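Pyruvate carboxylase protein (Rhizobium etli, PDB 2QF7) is a multidomain biotin-dependent carboxylase whose chain joins biotin carboxylase, TIM-barrel and biotin-carrier regions and assembles as a tetramer. Local coordinates at residues A[986-989]-A[990-993]. Numbering follows the deposited sequence.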
# COMPACT_ATOMS: atom_id res chain seq x y z
N GLU A 986 -24.22 -17.91 32.36
CA GLU A 986 -23.67 -18.44 33.59
C GLU A 986 -22.18 -18.53 33.44
O GLU A 986 -21.67 -18.72 32.35
CB GLU A 986 -24.24 -19.82 33.86
CG GLU A 986 -25.61 -19.74 34.48
CD GLU A 986 -26.17 -21.10 34.79
OE1 GLU A 986 -25.54 -22.11 34.39
OE2 GLU A 986 -27.23 -21.16 35.43
N VAL A 987 -21.47 -18.37 34.54
CA VAL A 987 -20.03 -18.59 34.52
C VAL A 987 -19.73 -19.79 35.41
O VAL A 987 -20.54 -20.14 36.26
CB VAL A 987 -19.26 -17.32 34.98
CG1 VAL A 987 -19.63 -16.12 34.08
CG2 VAL A 987 -19.52 -17.02 36.46
N SER A 988 -18.58 -20.43 35.22
CA SER A 988 -18.21 -21.56 36.05
C SER A 988 -17.69 -21.07 37.40
O SER A 988 -17.36 -19.90 37.54
CB SER A 988 -17.12 -22.39 35.35
OG SER A 988 -15.93 -21.66 35.28
N ASP A 989 -17.60 -21.96 38.38
CA ASP A 989 -17.00 -21.57 39.66
C ASP A 989 -15.58 -21.05 39.47
O ASP A 989 -15.14 -20.22 40.23
CB ASP A 989 -16.96 -22.73 40.64
CG ASP A 989 -18.35 -23.23 41.02
OD1 ASP A 989 -19.36 -22.54 40.75
OD2 ASP A 989 -18.41 -24.31 41.62
N PHE A 990 -14.83 -21.61 38.51
CA PHE A 990 -13.44 -21.17 38.28
C PHE A 990 -13.42 -19.74 37.73
O PHE A 990 -12.62 -18.88 38.15
CB PHE A 990 -12.70 -22.07 37.27
CG PHE A 990 -12.38 -23.47 37.78
CD1 PHE A 990 -12.39 -23.77 39.14
CD2 PHE A 990 -11.99 -24.47 36.88
CE1 PHE A 990 -12.09 -25.07 39.62
CE2 PHE A 990 -11.65 -25.77 37.34
CZ PHE A 990 -11.73 -26.07 38.72
N GLU A 991 -14.29 -19.49 36.75
CA GLU A 991 -14.45 -18.14 36.20
C GLU A 991 -14.87 -17.16 37.29
O GLU A 991 -14.42 -16.01 37.32
CB GLU A 991 -15.51 -18.15 35.09
CG GLU A 991 -15.02 -18.78 33.80
CD GLU A 991 -16.07 -18.68 32.72
OE1 GLU A 991 -17.21 -19.15 32.93
OE2 GLU A 991 -15.78 -18.06 31.66
N PHE A 992 -15.77 -17.59 38.17
CA PHE A 992 -16.18 -16.72 39.27
C PHE A 992 -14.98 -16.40 40.20
O PHE A 992 -14.82 -15.25 40.61
CB PHE A 992 -17.35 -17.32 40.04
CG PHE A 992 -17.86 -16.46 41.17
CD1 PHE A 992 -18.11 -15.10 40.97
CD2 PHE A 992 -18.11 -17.01 42.41
CE1 PHE A 992 -18.60 -14.28 42.01
CE2 PHE A 992 -18.61 -16.22 43.46
CZ PHE A 992 -18.84 -14.85 43.26
N ALA A 993 -14.16 -17.40 40.53
CA ALA A 993 -12.92 -17.13 41.27
C ALA A 993 -11.99 -16.10 40.56
O ALA A 993 -11.36 -15.26 41.22
CB ALA A 993 -12.15 -18.44 41.55
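S988 and E991 (CA to CA 5.1 Å) meet where the chain leaves an extended run and starts helix 989-997, with S988 as the N-cap. The first turn closes through two successive i to i+4 backbone bonds, F992 N to S988 O at 2.9 Å and A993 N to D989 O at 3.0 Å. The side chains complete a capping box. S988 OG takes the amide of E991 (N to OG 3.1 Å) in a nearly straight bond, 169° at the hydrogen; with chi1 at 67°, OG lies between the residue's own N and carbonyl carbon, in front of the E991 amide at the helix N-terminus. In return, the E991 side chain, extended beyond CG, reaches back to the N-cap residue, and its OE1 receives S988 N at 3.0 Å through the anti lone pair. The same OE1 lies 3.4 Å from V987 CB, while V987 CG2 reaches F992 CB at 4.2 Å, a loose apolar contact. R985 pairs with E991 OE2 in a salt bridge, so both carboxylate oxygens are engaged. R976 of helix 972-983 bridges to D989 and bonds V987 O; V987 packs on I979 of that helix, whereas D989, F990 and A993 touch Q653 of helix 644-657.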